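Local coordinates for protein Asp/Glu-specific dipeptidyl-peptidase (PDB 5JXF) that removes dipeptides from the N-terminus of oligopeptides as a serine peptidase with strict specificity for aspartate or glutamate at the P1 position, at residues 225-230 with 342-347; 675-681 with 697-701; 204-210 with 249-255. One frame throughout, in Å; residues are numbered along the deposited sequence.

Interaction 1: 225-230 with 342-347. With ARG (arginine), chain E; ASP (aspartic acid), chain F.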
loop_
_atom_site.group_PDB
_atom_site.type_symbol
_atom_site.label_atom_id
_atom_site.label_comp_id
_atom_site.label_asym_id
_atom_site.label_seq_id
_atom_site.Cartn_x
_atom_site.Cartn_y
_atom_site.Cartn_z
ATOM N N ASP A 225 -8.545 -5.016 -10.507
ATOM C CA ASP A 225 -8.816 -5.554 -9.191
ATOM C C ASP A 225 -7.858 -5.052 -8.109
ATOM O O ASP A 225 -8.210 -5.040 -6.928
ATOM C CB ASP A 225 -8.810 -7.073 -9.258
ATOM C CG ASP A 225 -9.906 -7.608 -10.168
ATOM O OD1 ASP A 225 -10.721 -6.795 -10.677
ATOM O OD2 ASP A 225 -9.957 -8.839 -10.373
ATOM N N THR A 226 -6.662 -4.616 -8.492
ATOM C CA THR A 226 -5.759 -4.034 -7.501
ATOM C C THR A 226 -6.392 -2.804 -6.854
ATOM O O THR A 226 -6.457 -2.709 -5.632
ATOM C CB THR A 226 -4.396 -3.655 -8.125
ATOM O OG1 THR A 226 -3.775 -4.847 -8.618
ATOM C CG2 THR A 226 -3.492 -2.998 -7.086
ATOM N N ASP A 227 -6.908 -1.897 -7.678
ATOM C CA ASP A 227 -7.531 -0.668 -7.198
ATOM C C ASP A 227 -9.041 -0.753 -6.866
ATOM O O ASP A 227 -9.625 0.220 -6.391
ATOM C CB ASP A 227 -7.320 0.438 -8.234
ATOM C CG ASP A 227 -5.905 1.025 -8.175
ATOM O OD1 ASP A 227 -5.069 0.414 -7.496
ATOM O OD2 ASP A 227 -5.638 2.071 -8.811
ATOM N N ASN A 228 -9.676 -1.884 -7.137
ATOM C CA ASN A 228 -11.100 -2.042 -6.789
ATOM C C ASN A 228 -11.309 -1.885 -5.284
ATOM O O ASN A 228 -10.526 -2.413 -4.491
ATOM C CB ASN A 228 -11.611 -3.399 -7.244
ATOM C CG ASN A 228 -13.151 -3.471 -7.277
ATOM O OD1 ASN A 228 -13.841 -2.453 -7.436
ATOM N ND2 ASN A 228 -13.677 -4.669 -7.116
ATOM N N TRP A 229 -12.352 -1.145 -4.904
ATOM C CA TRP A 229 -12.644 -0.805 -3.496
ATOM C C TRP A 229 -11.532 0.011 -2.812
ATOM O O TRP A 229 -11.468 0.041 -1.598
ATOM C CB TRP A 229 -12.908 -2.053 -2.643
ATOM C CG TRP A 229 -13.950 -2.960 -3.180
ATOM C CD1 TRP A 229 -13.749 -4.116 -3.872
ATOM C CD2 TRP A 229 -15.366 -2.800 -3.066
ATOM N NE1 TRP A 229 -14.951 -4.688 -4.199
ATOM C CE2 TRP A 229 -15.962 -3.904 -3.713
ATOM C CE3 TRP A 229 -16.188 -1.835 -2.475
ATOM C CZ2 TRP A 229 -17.354 -4.059 -3.807
ATOM C CZ3 TRP A 229 -17.580 -1.997 -2.558
ATOM C CH2 TRP A 229 -18.143 -3.105 -3.216
ATOM N N VAL A 230 -10.684 0.679 -3.581
ATOM C CA VAL A 230 -9.520 1.366 -3.008
ATOM C C VAL A 230 -9.490 2.865 -3.325
ATOM O O VAL A 230 -9.729 3.268 -4.460
ATOM C CB VAL A 230 -8.202 0.734 -3.512
ATOM C CG1 VAL A 230 -7.032 1.669 -3.255
ATOM C CG2 VAL A 230 -7.953 -0.631 -2.849
ATOM N N ALA A 342 -15.079 -11.368 -9.070
ATOM C CA ALA A 342 -13.931 -10.731 -8.411
ATOM C C ALA A 342 -14.332 -9.585 -7.475
ATOM O O ALA A 342 -13.757 -9.406 -6.405
ATOM C CB ALA A 342 -12.941 -10.220 -9.470
ATOM N N ASN A 343 -15.324 -8.816 -7.889
ATOM C CA ASN A 343 -15.807 -7.672 -7.130
ATOM C C ASN A 343 -16.293 -8.027 -5.725
ATOM O O ASN A 343 -15.921 -7.377 -4.749
ATOM C CB ASN A 343 -16.938 -6.987 -7.898
ATOM C CG ASN A 343 -17.299 -5.648 -7.309
ATOM O OD1 ASN A 343 -16.422 -4.831 -7.001
ATOM N ND2 ASN A 343 -18.599 -5.412 -7.131
ATOM N N TYR A 344 -17.130 -9.057 -5.618
ATOM C CA TYR A 344 -17.599 -9.501 -4.306
ATOM C C TYR A 344 -16.533 -10.279 -3.518
ATOM O O TYR A 344 -16.504 -10.227 -2.287
ATOM C CB TYR A 344 -18.871 -10.341 -4.460
ATOM C CG TYR A 344 -20.062 -9.468 -4.745
ATOM C CD1 TYR A 344 -20.639 -8.714 -3.734
ATOM C CD2 TYR A 344 -20.568 -9.348 -6.026
ATOM C CE1 TYR A 344 -21.717 -7.892 -3.974
ATOM C CE2 TYR A 344 -21.657 -8.519 -6.281
ATOM C CZ TYR A 344 -22.226 -7.798 -5.244
ATOM O OH TYR A 344 -23.301 -6.972 -5.469
ATOM N N TRP A 345 -15.663 -10.994 -4.225
ATOM C CA TRP A 345 -14.559 -11.691 -3.570
ATOM C C TRP A 345 -13.730 -10.707 -2.760
ATOM O O TRP A 345 -13.423 -10.943 -1.586
ATOM C CB TRP A 345 -13.669 -12.400 -4.584
ATOM C CG TRP A 345 -12.303 -12.705 -4.027
ATOM C CD1 TRP A 345 -11.969 -13.715 -3.156
ATOM C CD2 TRP A 345 -11.084 -11.984 -4.287
ATOM N NE1 TRP A 345 -10.621 -13.663 -2.867
ATOM C CE2 TRP A 345 -10.056 -12.615 -3.549
ATOM C CE3 TRP A 345 -10.763 -10.871 -5.075
ATOM C CZ2 TRP A 345 -8.730 -12.166 -3.573
ATOM C CZ3 TRP A 345 -9.443 -10.430 -5.102
ATOM C CH2 TRP A 345 -8.445 -11.077 -4.355
ATOM N N LYS A 346 -13.387 -9.590 -3.384
ATOM C CA LYS A 346 -12.613 -8.593 -2.671
ATOM C C LYS A 346 -13.471 -7.837 -1.670
ATOM O O LYS A 346 -12.980 -7.510 -0.590
ATOM C CB LYS A 346 -11.947 -7.609 -3.626
ATOM C CG LYS A 346 -10.870 -6.768 -2.943
ATOM C CD LYS A 346 -10.214 -5.805 -3.907
ATOM C CE LYS A 346 -8.892 -5.223 -3.331
ATOM N NZ LYS A 346 -8.393 -4.086 -4.221
ATOM N N LYS A 347 -14.742 -7.564 -2.014
ATOM C CA LYS A 347 -15.628 -6.857 -1.086
ATOM C C LYS A 347 -15.661 -7.580 0.253
ATOM O O LYS A 347 -15.566 -6.963 1.323
ATOM C CB LYS A 347 -17.078 -6.722 -1.634
ATOM C CG LYS A 347 -17.979 -5.933 -0.694
ATOM C CD LYS A 347 -19.466 -6.227 -0.903
ATOM C CE LYS A 347 -20.318 -5.588 0.188
ATOM N NZ LYS A 347 -21.759 -5.634 -0.159
HETATM N N ARG E . -16.259 -2.022 -6.903
HETATM C CA ARG E . -17.262 -1.559 -7.851
HETATM C C ARG E . -18.651 -1.843 -7.267
HETATM O O ARG E . -18.962 -2.984 -6.941
HETATM C CB ARG E . -17.080 -2.238 -9.214
HETATM C CG ARG E . -15.765 -1.887 -9.928
HETATM C CD ARG E . -15.602 -2.670 -11.232
HETATM N NE ARG E . -15.625 -4.113 -11.004
HETATM C CZ ARG E . -14.538 -4.858 -10.787
HETATM N NH1 ARG E . -13.328 -4.298 -10.779
HETATM N NH2 ARG E . -14.655 -6.170 -10.584
HETATM N N ASP F . -19.466 -0.805 -7.105
HETATM C CA ASP F . -20.781 -0.944 -6.469
HETATM C C ASP F . -21.936 -1.125 -7.437
HETATM O O ASP F . -22.999 -0.518 -7.273
HETATM C CB ASP F . -21.061 0.265 -5.557
HETATM C CG ASP F . -20.476 0.104 -4.160
HETATM O OD1 ASP F . -20.231 -1.042 -3.746
HETATM O OD2 ASP F . -20.275 1.124 -3.463
#
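Two asparagine amides, Asn228 and Asn343, hold each other while both grip the amino end of a bound peptide. Asn228 ND2 gives a nearly straight bond (174°) to a lone pair of Asn343 OD1, 2.8 Å away, in the planes of both amides. With CG anti to the backbone N (chi1 -169°), Asn343 extends toward the ligand, where OD1 accepts a second hydrogen bond, from the ligand arginine N. That nitrogen also meets Asn228 OD1, and Asn343 ND2 reaches the arginine O, both at modelled lengths too short to rely on. The setting is a type II turn, Asp227 to Val230, that starts within the short helix 224-227 and packs on helix 328-357. Trp229, with positive phi, takes its third position. The indole NE1 donates to Asn343 O at 2.9 Å, already the acceptor of Lys347 N. Lys347 CG sits over one face of the six-membered ring in a CH-pi contact, 4.0 Å from its centroid, before its ammonium goes on to a salt bridge with Asp688; the ligand arginine N lies over the opposite face. Lys346, fully extended, bonds through NZ to Asp225 O (2.9 Å) and Asn228 O (2.7 Å), tying these two carbonyls together.

Interaction 2: 675-681 with 697-701. With ASP (aspartic acid), chain F; ARG (arginine), chain E.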
loop_
_atom_site.group_PDB
_atom_site.type_symbol
_atom_site.label_atom_id
_atom_site.label_comp_id
_atom_site.label_asym_id
_atom_site.label_seq_id
_atom_site.Cartn_x
_atom_site.Cartn_y
_atom_site.Cartn_z
ATOM N N GLY A 675 -20.404 14.810 -9.982
ATOM C CA GLY A 675 -19.719 13.536 -9.886
ATOM C C GLY A 675 -20.562 12.364 -10.354
ATOM O O GLY A 675 -21.800 12.456 -10.486
ATOM N N LEU A 676 -19.883 11.260 -10.624
ATOM C CA LEU A 676 -20.536 10.001 -10.976
ATOM C C LEU A 676 -20.086 8.900 -10.023
ATOM O O LEU A 676 -18.924 8.493 -10.063
ATOM C CB LEU A 676 -20.208 9.655 -12.421
ATOM C CG LEU A 676 -20.533 8.279 -12.975
ATOM C CD1 LEU A 676 -22.041 8.046 -13.028
ATOM C CD2 LEU A 676 -19.920 8.192 -14.345
ATOM N N ASN A 677 -20.987 8.445 -9.147
ATOM C CA ASN A 677 -20.638 7.464 -8.127
ATOM C C ASN A 677 -20.254 6.125 -8.715
ATOM O O ASN A 677 -20.833 5.702 -9.711
ATOM C CB ASN A 677 -21.785 7.279 -7.150
ATOM C CG ASN A 677 -21.438 6.360 -6.017
ATOM O OD1 ASN A 677 -20.678 6.735 -5.121
ATOM N ND2 ASN A 677 -22.000 5.144 -6.032
ATOM N N PHE A 678 -19.265 5.456 -8.117
ATOM C CA PHE A 678 -18.881 4.157 -8.662
ATOM C C PHE A 678 -18.220 3.169 -7.714
ATOM O O PHE A 678 -18.040 2.010 -8.085
ATOM C CB PHE A 678 -17.996 4.352 -9.894
ATOM C CG PHE A 678 -16.560 4.736 -9.593
ATOM C CD1 PHE A 678 -16.213 6.063 -9.350
ATOM C CD2 PHE A 678 -15.546 3.781 -9.636
ATOM C CE1 PHE A 678 -14.877 6.430 -9.127
ATOM C CE2 PHE A 678 -14.196 4.132 -9.402
ATOM C CZ PHE A 678 -13.863 5.455 -9.150
ATOM N N ASP A 679 -17.910 3.574 -6.484
ATOM C CA ASP A 679 -17.328 2.628 -5.551
ATOM C C ASP A 679 -17.397 3.122 -4.123
ATOM O O ASP A 679 -17.909 4.207 -3.866
ATOM C CB ASP A 679 -15.856 2.356 -5.913
ATOM C CG ASP A 679 -15.456 0.905 -5.677
ATOM O OD1 ASP A 679 -16.206 0.180 -4.993
ATOM O OD2 ASP A 679 -14.388 0.488 -6.173
ATOM N N ARG A 680 -16.852 2.321 -3.207
ATOM C CA ARG A 680 -16.605 2.730 -1.826
ATOM C C ARG A 680 -15.144 2.493 -1.510
ATOM O O ARG A 680 -14.509 1.651 -2.141
ATOM C CB ARG A 680 -17.455 1.939 -0.839
ATOM C CG ARG A 680 -18.936 2.316 -0.786
ATOM C CD ARG A 680 -19.649 1.299 0.037
ATOM N NE ARG A 680 -20.057 0.175 -0.794
ATOM C CZ ARG A 680 -20.502 -0.982 -0.320
ATOM N NH1 ARG A 680 -20.550 -1.173 0.989
ATOM N NH2 ARG A 680 -20.883 -1.946 -1.155
ATOM N N VAL A 681 -14.620 3.198 -0.517
ATOM C CA VAL A 681 -13.217 3.012 -0.132
ATOM C C VAL A 681 -13.052 1.749 0.718
ATOM O O VAL A 681 -14.012 1.270 1.341
ATOM C CB VAL A 681 -12.662 4.237 0.638
ATOM C CG1 VAL A 681 -12.934 5.499 -0.135
ATOM C CG2 VAL A 681 -13.264 4.339 2.027
ATOM N N ARG A 697 -16.618 6.285 2.939
ATOM C CA ARG A 697 -16.682 7.281 1.892
ATOM C C ARG A 697 -17.137 6.643 0.596
ATOM O O ARG A 697 -16.857 5.477 0.334
ATOM C CB ARG A 697 -15.311 7.962 1.664
ATOM C CG ARG A 697 -14.730 8.693 2.851
ATOM C CD ARG A 697 -15.466 9.998 3.156
ATOM N NE ARG A 697 -14.821 10.756 4.234
ATOM C CZ ARG A 697 -15.048 10.544 5.529
ATOM N NH1 ARG A 697 -15.899 9.587 5.919
ATOM N NH2 ARG A 697 -14.419 11.278 6.439
ATOM N N ASN A 698 -17.814 7.417 -0.245
ATOM C CA ASN A 698 -18.122 6.909 -1.566
ATOM C C ASN A 698 -17.145 7.517 -2.557
ATOM O O ASN A 698 -16.622 8.607 -2.319
ATOM C CB ASN A 698 -19.589 7.200 -1.947
ATOM C CG ASN A 698 -19.842 8.675 -2.286
ATOM O OD1 ASN A 698 -19.602 9.578 -1.468
ATOM N ND2 ASN A 698 -20.329 8.920 -3.500
ATOM N N VAL A 699 -16.874 6.803 -3.644
ATOM C CA VAL A 699 -15.950 7.280 -4.666
ATOM C C VAL A 699 -16.700 7.648 -5.940
ATOM O O VAL A 699 -17.508 6.858 -6.446
ATOM C CB VAL A 699 -14.879 6.230 -4.981
ATOM C CG1 VAL A 699 -13.678 6.852 -5.751
ATOM C CG2 VAL A 699 -14.395 5.611 -3.675
ATOM N N MET A 700 -16.408 8.846 -6.448
ATOM C CA MET A 700 -17.063 9.445 -7.617
ATOM C C MET A 700 -16.088 9.843 -8.698
ATOM O O MET A 700 -15.000 10.360 -8.414
ATOM C CB MET A 700 -17.865 10.681 -7.196
ATOM C CG MET A 700 -19.143 10.388 -6.417
ATOM S SD MET A 700 -19.546 11.617 -5.139
ATOM C CE MET A 700 -18.166 11.363 -3.998
ATOM N N VAL A 701 -16.452 9.608 -9.950
ATOM C CA VAL A 701 -15.663 10.188 -11.032
ATOM C C VAL A 701 -16.034 11.658 -11.122
ATOM O O VAL A 701 -17.217 11.996 -11.143
ATOM C CB VAL A 701 -15.901 9.523 -12.412
ATOM C CG1 VAL A 701 -14.766 9.908 -13.370
ATOM C CG2 VAL A 701 -16.029 8.013 -12.310
HETATM N N ASP F . -19.466 -0.805 -7.105
HETATM C CA ASP F . -20.781 -0.944 -6.469
HETATM C C ASP F . -21.936 -1.125 -7.437
HETATM O O ASP F . -22.999 -0.518 -7.273
HETATM C CB ASP F . -21.061 0.265 -5.557
HETATM C CG ASP F . -20.476 0.104 -4.160
HETATM O OD1 ASP F . -20.231 -1.042 -3.746
HETATM O OD2 ASP F . -20.275 1.124 -3.463
HETATM N N ARG E . -16.259 -2.022 -6.903
HETATM C CA ARG E . -17.262 -1.559 -7.851
HETATM C C ARG E . -18.651 -1.843 -7.267
HETATM O O ARG E . -18.962 -2.984 -6.941
HETATM C CB ARG E . -17.080 -2.238 -9.214
HETATM C CG ARG E . -15.765 -1.887 -9.928
HETATM C CD ARG E . -15.602 -2.670 -11.232
HETATM N NE ARG E . -15.625 -4.113 -11.004
HETATM C CZ ARG E . -14.538 -4.858 -10.787
HETATM N NH1 ARG E . -13.328 -4.298 -10.779
HETATM N NH2 ARG E . -14.655 -6.170 -10.584
#
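Strands 675-680 and 698-701, antiparallel neighbours in an eight-stranded sheet, bring their short axes to 4.1 Å at an angle of 132°, with a classic beta bulge where Phe678 and Asp679 both face Val699. Val699 O therefore receives two amides, Phe678 N at 2.8 Å and, weakly, Asp679 N. Beside the bulge, Asn698 ND2 donates across the strands to Asn677 OD1 at 2.7 Å, almost straight (173°) and in the Asn698 amide plane, though tilted from the plane of the accepting carbonyl; the remaining amide atoms are met by Asn661 O and Asn655. Phe678 CG falls between the backbone N and the carbonyl carbon (chi1 77°), turning the ring back over the neighbouring strand. There CE1 lies 3.6 Å from Val699 CG1, and CD1 meets Val701 CG2. At the bulge itself, Asp679 OD1 accepts the ligand arginine N at 2.9 Å, while OD2 forms a salt bridge with Arg233. Arg680, bent at chi3, presents the side of its guanidinium to the ligand aspartate: NE bonds OD2 at 2.8 Å, and NH2 bonds OD1 at the same distance. Replacing Arg680 by an alanine would probably leave that carboxylate without its charge partner and free to turn. A guanidinium meeting both carboxylate oxygens in the S1 pocket is consistent with the demand for an acidic P1 residue, and the carboxylate of Asp679 with recognition of a charged amino terminus.

Interaction 3: 204-210 with 249-255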
loop_
_atom_site.group_PDB
_atom_site.type_symbol
_atom_site.label_atom_id
_atom_site.label_comp_id
_atom_site.label_asym_id
_atom_site.label_seq_id
_atom_site.Cartn_x
_atom_site.Cartn_y
_atom_site.Cartn_z
ATOM N N GLU A 204 -42.172 3.683 -15.567
ATOM C CA GLU A 204 -42.105 3.554 -17.015
ATOM C C GLU A 204 -40.830 2.795 -17.380
ATOM O O GLU A 204 -39.722 3.251 -17.100
ATOM C CB GLU A 204 -42.125 4.924 -17.701
ATOM C CG GLU A 204 -43.328 5.785 -17.351
ATOM C CD GLU A 204 -43.435 7.028 -18.238
ATOM O OE1 GLU A 204 -42.412 7.405 -18.875
ATOM O OE2 GLU A 204 -44.544 7.622 -18.295
ATOM N N VAL A 205 -40.997 1.642 -18.018
ATOM C CA VAL A 205 -39.862 0.810 -18.384
ATOM C C VAL A 205 -39.506 0.951 -19.843
ATOM O O VAL A 205 -40.214 0.447 -20.712
ATOM C CB VAL A 205 -40.150 -0.659 -18.086
ATOM C CG1 VAL A 205 -38.880 -1.503 -18.296
ATOM C CG2 VAL A 205 -40.666 -0.797 -16.669
ATOM N N PHE A 206 -38.419 1.647 -20.137
ATOM C CA PHE A 206 -38.002 1.737 -21.530
ATOM C C PHE A 206 -37.158 0.504 -21.897
ATOM O O PHE A 206 -36.422 -0.017 -21.061
ATOM C CB PHE A 206 -37.249 3.058 -21.774
ATOM C CG PHE A 206 -38.144 4.276 -21.665
ATOM C CD1 PHE A 206 -38.518 4.762 -20.413
ATOM C CD2 PHE A 206 -38.656 4.894 -22.808
ATOM C CE1 PHE A 206 -39.344 5.850 -20.305
ATOM C CE2 PHE A 206 -39.505 5.977 -22.702
ATOM C CZ PHE A 206 -39.858 6.458 -21.448
ATOM N N LYS A 207 -37.287 0.030 -23.135
ATOM C CA LYS A 207 -36.737 -1.270 -23.511
ATOM C C LYS A 207 -35.859 -1.193 -24.749
ATOM O O LYS A 207 -35.375 -2.210 -25.251
ATOM C CB LYS A 207 -37.880 -2.283 -23.723
ATOM C CG LYS A 207 -38.569 -2.691 -22.413
ATOM C CD LYS A 207 -39.821 -3.559 -22.647
ATOM C CE LYS A 207 -40.951 -3.239 -21.647
ATOM N NZ LYS A 207 -41.684 -1.951 -21.939
ATOM N N ASP A 208 -35.660 0.019 -25.243
ATOM C CA ASP A 208 -34.782 0.241 -26.378
ATOM C C ASP A 208 -33.698 1.238 -25.960
ATOM O O ASP A 208 -33.810 2.432 -26.239
ATOM C CB ASP A 208 -35.583 0.746 -27.596
ATOM C CG ASP A 208 -34.709 0.996 -28.817
ATOM O OD1 ASP A 208 -33.488 0.715 -28.766
ATOM O OD2 ASP A 208 -35.250 1.459 -29.841
ATOM N N VAL A 209 -32.664 0.723 -25.289
ATOM C CA VAL A 209 -31.530 1.517 -24.794
ATOM C C VAL A 209 -30.232 1.131 -25.516
ATOM O O VAL A 209 -29.752 0.004 -25.402
ATOM C CB VAL A 209 -31.369 1.336 -23.277
ATOM C CG1 VAL A 209 -30.136 2.097 -22.741
ATOM C CG2 VAL A 209 -32.662 1.767 -22.566
ATOM N N ARG A 210 -29.676 2.075 -26.266
ATOM C CA ARG A 210 -28.540 1.796 -27.150
ATOM C C ARG A 210 -27.231 2.380 -26.608
ATOM O O ARG A 210 -27.242 3.418 -25.963
ATOM C CB ARG A 210 -28.809 2.351 -28.546
ATOM C CG ARG A 210 -30.146 1.899 -29.113
ATOM C CD ARG A 210 -30.445 2.515 -30.458
ATOM N NE ARG A 210 -31.830 2.214 -30.816
ATOM C CZ ARG A 210 -32.458 2.688 -31.883
ATOM N NH1 ARG A 210 -31.831 3.488 -32.722
ATOM N NH2 ARG A 210 -33.723 2.358 -32.107
ATOM N N ASN A 249 -43.425 9.355 -27.267
ATOM C CA ASN A 249 -42.467 9.503 -26.182
ATOM C C ASN A 249 -42.662 8.459 -25.086
ATOM O O ASN A 249 -42.506 8.741 -23.895
ATOM C CB ASN A 249 -42.550 10.905 -25.587
ATOM C CG ASN A 249 -41.240 11.339 -24.942
ATOM O OD1 ASN A 249 -40.168 11.080 -25.483
ATOM N ND2 ASN A 249 -41.326 11.988 -23.779
ATOM N N HIS A 250 -43.015 7.248 -25.499
ATOM C CA HIS A 250 -43.392 6.175 -24.591
ATOM C C HIS A 250 -42.482 4.975 -24.807
ATOM O O HIS A 250 -41.905 4.830 -25.884
ATOM C CB HIS A 250 -44.864 5.756 -24.824
ATOM C CG HIS A 250 -45.862 6.745 -24.325
ATOM N ND1 HIS A 250 -47.180 6.745 -24.736
ATOM C CD2 HIS A 250 -45.744 7.771 -23.450
ATOM C CE1 HIS A 250 -47.826 7.726 -24.136
ATOM N NE2 HIS A 250 -46.980 8.357 -23.338
ATOM N N PRO A 251 -42.384 4.096 -23.802
ATOM C CA PRO A 251 -41.613 2.856 -23.941
ATOM C C PRO A 251 -41.995 2.042 -25.165
ATOM O O PRO A 251 -43.167 1.891 -25.500
ATOM C CB PRO A 251 -41.954 2.094 -22.663
ATOM C CG PRO A 251 -42.225 3.144 -21.671
ATOM C CD PRO A 251 -42.922 4.245 -22.437
ATOM N N ALA A 252 -40.979 1.526 -25.833
ATOM C CA ALA A 252 -41.154 0.684 -26.997
ATOM C C ALA A 252 -39.999 -0.305 -27.092
ATOM O O ALA A 252 -38.839 0.034 -26.820
ATOM C CB ALA A 252 -41.236 1.522 -28.246
ATOM N N ALA A 253 -40.322 -1.539 -27.460
ATOM C CA ALA A 253 -39.304 -2.509 -27.813
ATOM C C ALA A 253 -38.513 -1.923 -28.973
ATOM O O ALA A 253 -38.951 -0.959 -29.608
ATOM C CB ALA A 253 -39.930 -3.849 -28.183
ATOM N N TYR A 254 -37.343 -2.484 -29.237
ATOM C CA TYR A 254 -36.446 -1.939 -30.249
ATOM C C TYR A 254 -37.090 -1.811 -31.627
ATOM O O TYR A 254 -37.826 -2.701 -32.075
ATOM C CB TYR A 254 -35.196 -2.803 -30.355
ATOM C CG TYR A 254 -34.404 -2.511 -31.589
ATOM C CD1 TYR A 254 -33.695 -1.327 -31.714
ATOM C CD2 TYR A 254 -34.373 -3.413 -32.644
ATOM C CE1 TYR A 254 -32.969 -1.049 -32.855
ATOM C CE2 TYR A 254 -33.651 -3.147 -33.791
ATOM C CZ TYR A 254 -32.948 -1.964 -33.892
ATOM O OH TYR A 254 -32.227 -1.700 -35.033
ATOM N N SER A 255 -36.805 -0.702 -32.298
ATOM C CA SER A 255 -37.288 -0.495 -33.652
ATOM C C SER A 255 -36.516 0.632 -34.316
ATOM O O SER A 255 -36.279 1.668 -33.702
ATOM C CB SER A 255 -38.797 -0.187 -33.652
ATOM O OG SER A 255 -39.191 0.393 -34.883
HETATM O O HOH W 1 -43.029 9.453 -21.513
HETATM O O HOH W 2 -38.035 2.108 -25.212
#
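Pro251 lies flat against Phe206, and here the contact is tight: CG stands 3.9 Å above the centre of the aromatic ring, only 4° off its normal, a textbook CH-pi arrangement. The same proline presses CB to 3.1 Å from Val205 O, an oxygen that also accepts a hydrogen bond from Lys207 NZ. Further along, the packing gives way to solvent. Water 2 bridges the two backbones, accepting from Lys207 N at 3.0 Å and from Ala252 N, while Lys207, Ala253 and Tyr254 are exposed. Within 204-210 a buried salt bridge follows: Arg210 grips Asp208 side-on, NE to OD1 at 3.0 Å and NH2 to OD2 at 2.9 Å. Across the contact, Asp208, its CG anti to the backbone N (chi1 180°), meets the edge of the Tyr254 ring, CD1 lying 3.6 Å from OD1, whereas Tyr254 CE1 comes over a face of the guanidinium. Arg210 NH2 adds a weak bond to Ser255 O. Asn258 is a further partner of Asp208, and Tyr244 makes a cation-pi contact with Arg210. The loop between strands 239-245 and 259-260 thus lies along the long strand 197-214, which pairs with strands 138-146 and 239-245 in the antiparallel sheet.

Interactions 1 and 2 form two walls of one substrate cleft, their centres 14 Å apart. They meet directly where Trp229 N lies 2.9 Å from Asp679 OD2, a probable hydrogen bond, and where Trp229 CZ3 packs 3.6 Å from Arg680 NH2. Each touches both residues of the bound Arg-Asp dipeptide, near the proposed charge relay of His101, Asp237 and Ser662; the side chain of Phe678 comes within about 3 Å of that of Asp237. Interaction 3 is remote, its centre 33 Å from that of interaction 1 and 29 Å from that of interaction 2. Its segment 204-210 belongs to the sheet whose strands 95-98 and 239-245 lie next in sequence to His101 and Asp237.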